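Endo-b-1,4-glucanase (Nasutitermes takasagoensis, PDB 1KS8) probably hydrolyses internal beta-1,4-glucosidic linkages in cellulose and related glucans, as a family 9 glycoside hydrolase with an (alpha/alpha)6 catalytic domain. Local coordinates at residues 289-292 and 293-297; 343-347 and 348-352; 394-397 and 398-402. One frame throughout, in Å; residues are numbered along the deposited sequence.

Contact 1: residues 289-292 and 293-297; sequences QKTP and KGLLY
The phenol ring of Tyr297 runs alongside the side chain of Gln289, both pointing the same way, with amide and ring planes 29° apart. The methyl of Thr291 approaches the ring obliquely, CG2 lying 4.3 Å from Tyr297 CD2. Beneath this pair, Tyr297 N donates to Gln289 O at 2.8 Å, which fixes where both side chains start.

The chain here makes a tight hairpin: a type I turn from Thr291 to Gly294 with a G1 bulge. Gly294 N meets Thr291 O at 2.9 Å. Thr291 N is bonded at 2.8 Å to Leu295 O. Each residue suits its place: the ring of Pro292 fixes phi at the first corner, and Gly294 readily adopts the positive phi of the bulge. Thr291 turns its hydroxyl inward, with OG1 between the backbone N and carbonyl carbon (chi1 67°), where it accepts from Leu295 N at 3.1 Å. That leaves Thr291 CG2 beside Leu295 CB, 3.9 Å away. On the other face of the hairpin, Lys290 and Leu296 lie side by side, the aliphatic Lys290 CE resting 3.9 Å from Leu296 CD2.

Asp399 binds the turn from another loop, its carboxylate taking both Thr291 OG1 and Lys293 N. Lys290, bent at its last torsion, brings NZ to the carbonyls of Leu284 and Ile285 near the end of helix 271-286, and to Gln288 O just beyond it. Leu295 and Leu296 bury themselves against helix 303-319, and Gln334 of helix 324-341 bonds to Leu296 N and Gly294 O.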
loop_
_atom_site.group_PDB
_atom_site.type_symbol
_atom_site.label_atom_id
_atom_site.label_comp_id
_atom_site.label_asym_id
_atom_site.label_seq_id
_atom_site.Cartn_x
_atom_site.Cartn_y
_atom_site.Cartn_z
ATOM N N GLN A 289 0.744 12.479 19.842
ATOM C CA GLN A 289 -0.636 12.617 20.283
ATOM C C GLN A 289 -1.380 11.302 20.112
ATOM O O GLN A 289 -1.222 10.612 19.102
ATOM C CB GLN A 289 -1.356 13.710 19.489
ATOM C CG GLN A 289 -2.836 13.825 19.840
ATOM C CD GLN A 289 -3.532 14.962 19.123
ATOM O OE1 GLN A 289 -4.764 15.005 19.054
ATOM N NE2 GLN A 289 -2.752 15.900 18.598
ATOM N N LYS A 290 -2.190 10.963 21.107
ATOM C CA LYS A 290 -2.972 9.736 21.078
ATOM C C LYS A 290 -4.400 10.052 21.486
ATOM O O LYS A 290 -4.653 11.062 22.141
ATOM C CB LYS A 290 -2.382 8.714 22.050
ATOM C CG LYS A 290 -0.942 8.337 21.745
ATOM C CD LYS A 290 -0.344 7.471 22.837
ATOM C CE LYS A 290 1.105 7.124 22.521
ATOM N NZ LYS A 290 1.970 8.340 22.460
ATOM N N THR A 291 -5.337 9.202 21.082
ATOM C CA THR A 291 -6.725 9.396 21.471
ATOM C C THR A 291 -6.788 8.932 22.924
ATOM O O THR A 291 -5.876 8.254 23.402
ATOM C CB THR A 291 -7.679 8.522 20.634
ATOM O OG1 THR A 291 -7.448 7.139 20.939
ATOM C CG2 THR A 291 -7.459 8.766 19.143
ATOM N N PRO A 292 -7.854 9.293 23.651
ATOM C CA PRO A 292 -7.958 8.869 25.049
ATOM C C PRO A 292 -7.861 7.351 25.215
ATOM O O PRO A 292 -7.368 6.859 26.230
ATOM C CB PRO A 292 -9.322 9.414 25.469
ATOM C CG PRO A 292 -9.418 10.680 24.676
ATOM C CD PRO A 292 -8.932 10.237 23.306
ATOM N N LYS A 293 -8.329 6.613 24.212
ATOM C CA LYS A 293 -8.292 5.157 24.274
ATOM C C LYS A 293 -6.980 4.527 23.808
ATOM O O LYS A 293 -6.870 3.305 23.719
ATOM C CB LYS A 293 -9.483 4.571 23.509
ATOM C CG LYS A 293 -10.811 4.867 24.205
ATOM C CD LYS A 293 -12.001 4.232 23.508
ATOM C CE LYS A 293 -13.280 4.507 24.288
ATOM N NZ LYS A 293 -14.485 3.906 23.651
ATOM N N GLY A 294 -5.987 5.361 23.503
ATOM C CA GLY A 294 -4.686 4.836 23.121
ATOM C C GLY A 294 -4.247 4.768 21.672
ATOM O O GLY A 294 -3.127 4.335 21.400
ATOM N N LEU A 295 -5.097 5.178 20.739
ATOM C CA LEU A 295 -4.718 5.130 19.334
ATOM C C LEU A 295 -3.800 6.290 18.955
ATOM O O LEU A 295 -4.077 7.440 19.291
ATOM C CB LEU A 295 -5.966 5.178 18.444
ATOM C CG LEU A 295 -5.715 5.226 16.931
ATOM C CD1 LEU A 295 -5.215 3.870 16.459
ATOM C CD2 LEU A 295 -6.999 5.604 16.201
ATOM N N LEU A 296 -2.701 5.988 18.271
ATOM C CA LEU A 296 -1.797 7.039 17.815
ATOM C C LEU A 296 -2.605 7.910 16.859
ATOM O O LEU A 296 -3.220 7.393 15.928
ATOM C CB LEU A 296 -0.613 6.441 17.050
ATOM C CG LEU A 296 0.501 5.768 17.853
ATOM C CD1 LEU A 296 1.420 5.007 16.911
ATOM C CD2 LEU A 296 1.282 6.823 18.625
ATOM N N TYR A 297 -2.623 9.219 17.082
ATOM C CA TYR A 297 -3.365 10.109 16.193
ATOM C C TYR A 297 -2.354 10.989 15.477
ATOM O O TYR A 297 -1.956 12.046 15.974
ATOM C CB TYR A 297 -4.370 10.960 16.974
ATOM C CG TYR A 297 -5.352 11.673 16.074
ATOM C CD1 TYR A 297 -5.097 12.962 15.604
ATOM C CD2 TYR A 297 -6.511 11.029 15.632
ATOM C CE1 TYR A 297 -5.971 13.589 14.714
ATOM C CE2 TYR A 297 -7.386 11.646 14.744
ATOM C CZ TYR A 297 -7.110 12.923 14.288
ATOM O OH TYR A 297 -7.972 13.520 13.395
#

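Contact 2: residues 343-347 and 348-352; sequences GRSFV and CGFGS
An ST turn at Ser345 leads straight into a type II beta turn from Val347 to Phe350, and the serine hydroxyl joins the two. Ser345 OG accepts from Val347 N at 3.0 Å and donates to Phe350 O at 2.7 Å, reaching that oxygen from above its carbonyl plane. With OG anti to its own backbone N (chi1 165°), the hydroxyl is carried across the loop to the returning chain. Serine suits the place, since a short side chain that can both accept and donate is needed. Ser345 OG also sits at the edge of the Phe350 ring, in its plane and near CD2.

The turn's own bond, Phe350 N to Val347 O, is long at 3.2 Å and bent to 137° at the hydrogen. Gly349 supplies the positive phi required at the third position of a type II turn. Phe350 CB lies 4.0 Å from Val347 CG1, and both side chains pack on Leu339 of helix 324-341, with Val8 and Asp11 of helix 5-18 also touching the Phe350 side chain.

Gly351, lacking a side chain, lets the chain pass with its CA 4.0 Å from Ser345 CB. Arg344, whose NE bonds to Asn353 O, brings its side chain to about 4 Å from that of Asp403, a predicted active-site residue. At the mouth of the loop, Ser345 N donates to Ser352 O at 2.8 Å, and beside it one water bridges Gly343 O and Ser352 OG, 2.7 Å from Ser352 OG.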
loop_
_atom_site.group_PDB
_atom_site.type_symbol
_atom_site.label_atom_id
_atom_site.label_comp_id
_atom_site.label_asym_id
_atom_site.label_seq_id
_atom_site.Cartn_x
_atom_site.Cartn_y
_atom_site.Cartn_z
ATOM N N GLY A 343 -13.639 -0.335 21.362
ATOM C CA GLY A 343 -15.085 -0.402 21.496
ATOM C C GLY A 343 -15.792 -1.051 20.321
ATOM O O GLY A 343 -16.875 -1.617 20.472
ATOM N N ARG A 344 -15.184 -0.963 19.143
ATOM C CA ARG A 344 -15.756 -1.553 17.941
ATOM C C ARG A 344 -14.650 -1.783 16.930
ATOM O O ARG A 344 -13.597 -1.148 16.988
ATOM C CB ARG A 344 -16.815 -0.628 17.330
ATOM C CG ARG A 344 -16.253 0.640 16.696
ATOM C CD ARG A 344 -17.366 1.569 16.231
ATOM N NE ARG A 344 -18.153 0.987 15.148
ATOM C CZ ARG A 344 -19.259 1.534 14.651
ATOM N NH1 ARG A 344 -19.716 2.677 15.143
ATOM N NH2 ARG A 344 -19.905 0.939 13.658
ATOM N N SER A 345 -14.894 -2.706 16.011
ATOM C CA SER A 345 -13.934 -3.005 14.966
ATOM C C SER A 345 -13.978 -1.917 13.904
ATOM O O SER A 345 -15.031 -1.334 13.639
ATOM C CB SER A 345 -14.266 -4.343 14.309
ATOM O OG SER A 345 -13.569 -4.478 13.080
ATOM N N PHE A 346 -12.822 -1.643 13.308
ATOM C CA PHE A 346 -12.720 -0.661 12.234
ATOM C C PHE A 346 -12.273 -1.367 10.964
ATOM O O PHE A 346 -11.813 -0.740 10.010
ATOM C CB PHE A 346 -11.756 0.457 12.619
ATOM C CG PHE A 346 -12.331 1.414 13.622
ATOM C CD1 PHE A 346 -13.329 2.311 13.248
ATOM C CD2 PHE A 346 -11.919 1.385 14.950
ATOM C CE1 PHE A 346 -13.912 3.164 14.185
ATOM C CE2 PHE A 346 -12.498 2.232 15.893
ATOM C CZ PHE A 346 -13.496 3.123 15.507
ATOM N N VAL A 347 -12.414 -2.688 10.975
ATOM C CA VAL A 347 -12.080 -3.524 9.829
ATOM C C VAL A 347 -13.398 -4.100 9.310
ATOM O O VAL A 347 -14.078 -4.853 10.008
ATOM C CB VAL A 347 -11.140 -4.679 10.225
ATOM C CG1 VAL A 347 -10.908 -5.597 9.029
ATOM C CG2 VAL A 347 -9.815 -4.119 10.727
ATOM N N CYS A 348 -13.767 -3.733 8.089
ATOM C CA CYS A 348 -15.015 -4.214 7.511
ATOM C C CYS A 348 -15.084 -5.736 7.494
ATOM O O CYS A 348 -14.088 -6.408 7.235
ATOM C CB CYS A 348 -15.172 -3.683 6.084
ATOM S SG CYS A 348 -15.272 -1.872 5.982
ATOM N N GLY A 349 -16.270 -6.270 7.778
ATOM C CA GLY A 349 -16.470 -7.709 7.778
ATOM C C GLY A 349 -15.805 -8.463 8.910
ATOM O O GLY A 349 -15.717 -9.692 8.873
ATOM N N PHE A 350 -15.343 -7.740 9.924
ATOM C CA PHE A 350 -14.675 -8.376 11.053
ATOM C C PHE A 350 -15.022 -7.773 12.403
ATOM O O PHE A 350 -15.185 -6.564 12.536
ATOM C CB PHE A 350 -13.151 -8.293 10.899
ATOM C CG PHE A 350 -12.400 -8.809 12.098
ATOM C CD1 PHE A 350 -12.080 -10.157 12.204
ATOM C CD2 PHE A 350 -12.076 -7.961 13.154
ATOM C CE1 PHE A 350 -11.451 -10.656 13.344
ATOM C CE2 PHE A 350 -11.451 -8.450 14.300
ATOM C CZ PHE A 350 -11.139 -9.801 14.394
ATOM N N GLY A 351 -15.129 -8.639 13.404
ATOM C CA GLY A 351 -15.369 -8.183 14.757
ATOM C C GLY A 351 -16.684 -7.536 15.117
ATOM O O GLY A 351 -17.687 -7.655 14.417
ATOM N N SER A 352 -16.652 -6.823 16.236
ATOM C CA SER A 352 -17.830 -6.168 16.781
ATOM C C SER A 352 -18.211 -4.835 16.153
ATOM O O SER A 352 -17.397 -3.917 16.080
ATOM C CB SER A 352 -17.641 -5.971 18.285
ATOM O OG SER A 352 -18.778 -5.364 18.873
HETATM O O HOH W 1 -19.067 -2.829 19.590
#

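Contact 3: residues 394-397 and 398-402; sequences GPDQ and NDNYV
Asp396 grips the backbone that follows it with a single carboxylate oxygen. OD1 accepts from Asn398 N at 2.8 Å and from Asn400 N at 2.9 Å, and the two N-H groups reach it from opposite faces of the carboxylate plane, each about 50° out of it. The first torsion sets this up: CG stands between the backbone N and the carbonyl carbon (chi1 64°), which folds the side chain back over its own turn. Aspartate suits the position because its short side chain puts a carboxylate oxygen within reach of N-H groups two and four residues on.

The second oxygen turns to water. One water donates to Asp396 OD2 at 2.6 Å and also to Asn400 OD1, while another links OD2 to Asn398 ND2. So many donors around the group would be expected to favour its ionised form. Asn400 crosses the carboxylate with its amide plane 59° away, its CB 3.3 Å from Asp396 OD2.

The bond from Asn398 N to Asp396 OD1 closes an Asx turn, set within a type I turn from Asp396 to Asp399 with a G1 bulge. Asp399 N meets Asp396 O at 3.0 Å, and Asp396 N is held at 2.9 Å by Asn400 O. Asp399 takes the bulge's positive phi, usually left to glycine but tolerated by Asn and Asp; its side chain points away from the turn, gaining Tyr337 OH as a partner for OD1.

At the open end of the loop, Pro395 CB packs 4.1 Å from Tyr401 CB. Gly394 O lies at the Tyr401 ring edge and is also bonded to His410 ND1. Phe346 meets this ring edge-to-face, Asn411 OD1 bonds to Tyr401 OH, and the side chain of Tyr401 comes to about 4 Å from that of Asp403, a predicted active-site residue.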
loop_
_atom_site.group_PDB
_atom_site.type_symbol
_atom_site.label_atom_id
_atom_site.label_comp_id
_atom_site.label_asym_id
_atom_site.label_seq_id
_atom_site.Cartn_x
_atom_site.Cartn_y
_atom_site.Cartn_z
ATOM N N GLY A 394 -11.170 5.575 10.088
ATOM C CA GLY A 394 -11.226 5.449 11.529
ATOM C C GLY A 394 -11.913 6.555 12.296
ATOM O O GLY A 394 -12.579 7.412 11.717
ATOM N N PRO A 395 -11.754 6.556 13.627
ATOM C CA PRO A 395 -12.352 7.548 14.525
ATOM C C PRO A 395 -11.582 8.859 14.562
ATOM O O PRO A 395 -10.480 8.966 14.014
ATOM C CB PRO A 395 -12.328 6.834 15.868
ATOM C CG PRO A 395 -11.011 6.121 15.807
ATOM C CD PRO A 395 -10.994 5.549 14.393
ATOM N N ASP A 396 -12.168 9.864 15.205
ATOM C CA ASP A 396 -11.494 11.148 15.316
ATOM C C ASP A 396 -10.543 11.120 16.508
ATOM O O ASP A 396 -10.350 10.075 17.136
ATOM C CB ASP A 396 -12.500 12.307 15.443
ATOM C CG ASP A 396 -13.333 12.250 16.715
ATOM O OD1 ASP A 396 -12.986 11.505 17.651
ATOM O OD2 ASP A 396 -14.342 12.981 16.779
ATOM N N GLN A 397 -9.950 12.267 16.818
ATOM C CA GLN A 397 -8.988 12.361 17.910
ATOM C C GLN A 397 -9.536 12.020 19.296
ATOM O O GLN A 397 -8.770 11.880 20.249
ATOM C CB GLN A 397 -8.361 13.756 17.928
ATOM C CG GLN A 397 -9.330 14.874 18.265
ATOM C CD GLN A 397 -8.679 16.241 18.188
ATOM O OE1 GLN A 397 -7.595 16.455 18.733
ATOM N NE2 GLN A 397 -9.339 17.176 17.515
ATOM N N ASN A 398 -10.854 11.885 19.407
ATOM C CA ASN A 398 -11.471 11.549 20.687
ATOM C C ASN A 398 -12.205 10.213 20.638
ATOM O O ASN A 398 -13.116 9.966 21.431
ATOM C CB ASN A 398 -12.432 12.659 21.123
ATOM C CG ASN A 398 -11.707 13.935 21.506
ATOM O OD1 ASN A 398 -10.828 13.923 22.366
ATOM N ND2 ASN A 398 -12.076 15.043 20.873
ATOM N N ASP A 399 -11.799 9.359 19.700
ATOM C CA ASP A 399 -12.385 8.027 19.532
ATOM C C ASP A 399 -13.853 8.027 19.109
ATOM O O ASP A 399 -14.554 7.032 19.296
ATOM C CB ASP A 399 -12.237 7.219 20.827
ATOM C CG ASP A 399 -10.794 7.085 21.274
ATOM O OD1 ASP A 399 -9.987 6.479 20.536
ATOM O OD2 ASP A 399 -10.464 7.585 22.369
ATOM N N ASN A 400 -14.318 9.134 18.541
ATOM C CA ASN A 400 -15.707 9.244 18.096
ATOM C C ASN A 400 -15.810 8.799 16.645
ATOM O O ASN A 400 -14.922 9.075 15.840
ATOM C CB ASN A 400 -16.190 10.686 18.246
ATOM C CG ASN A 400 -16.291 11.114 19.697
ATOM O OD1 ASN A 400 -16.210 12.301 20.013
ATOM N ND2 ASN A 400 -16.481 10.148 20.589
ATOM N N TYR A 401 -16.902 8.120 16.310
ATOM C CA TYR A 401 -17.085 7.609 14.959
ATOM C C TYR A 401 -18.535 7.260 14.634
ATOM O O TYR A 401 -19.262 6.730 15.474
ATOM C CB TYR A 401 -16.221 6.356 14.780
ATOM C CG TYR A 401 -16.475 5.585 13.507
ATOM C CD1 TYR A 401 -15.834 5.924 12.316
ATOM C CD2 TYR A 401 -17.372 4.516 13.491
ATOM C CE1 TYR A 401 -16.079 5.216 11.140
ATOM C CE2 TYR A 401 -17.628 3.806 12.324
ATOM C CZ TYR A 401 -16.980 4.159 11.152
ATOM O OH TYR A 401 -17.248 3.452 9.996
ATOM N N VAL A 402 -18.932 7.560 13.401
ATOM C CA VAL A 402 -20.265 7.255 12.898
ATOM C C VAL A 402 -20.069 6.648 11.511
ATOM O O VAL A 402 -19.390 7.222 10.663
ATOM C CB VAL A 402 -21.147 8.519 12.785
ATOM C CG1 VAL A 402 -22.485 8.164 12.147
ATOM C CG2 VAL A 402 -21.371 9.120 14.164
HETATM O O HOH W 2 -13.770 15.364 18.811
HETATM O O HOH W 3 -16.222 14.178 18.197
#

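In the fold
From the N terminus, contact 1 comes first of the three, in the loop between helices 271-286 and 303-319. Contact 2 follows in the loop after helix 324-341, and contact 3 comes last, ahead of helix 408-411. The three run in series, none enclosing or crossing another, yet all lie on the same side of the chain's centre. Contact 3 is the middle piece in space: it touches both others, through Asp399 toward contact 1 and through Gly394, Pro395 and Tyr401 toward contact 2. Contacts 1 and 2 do not touch. Contacts 2 and 3 each bring a side chain, Arg344 and Tyr401, near the predicted active-site residue Asp403, whereas contact 1 lies away from it.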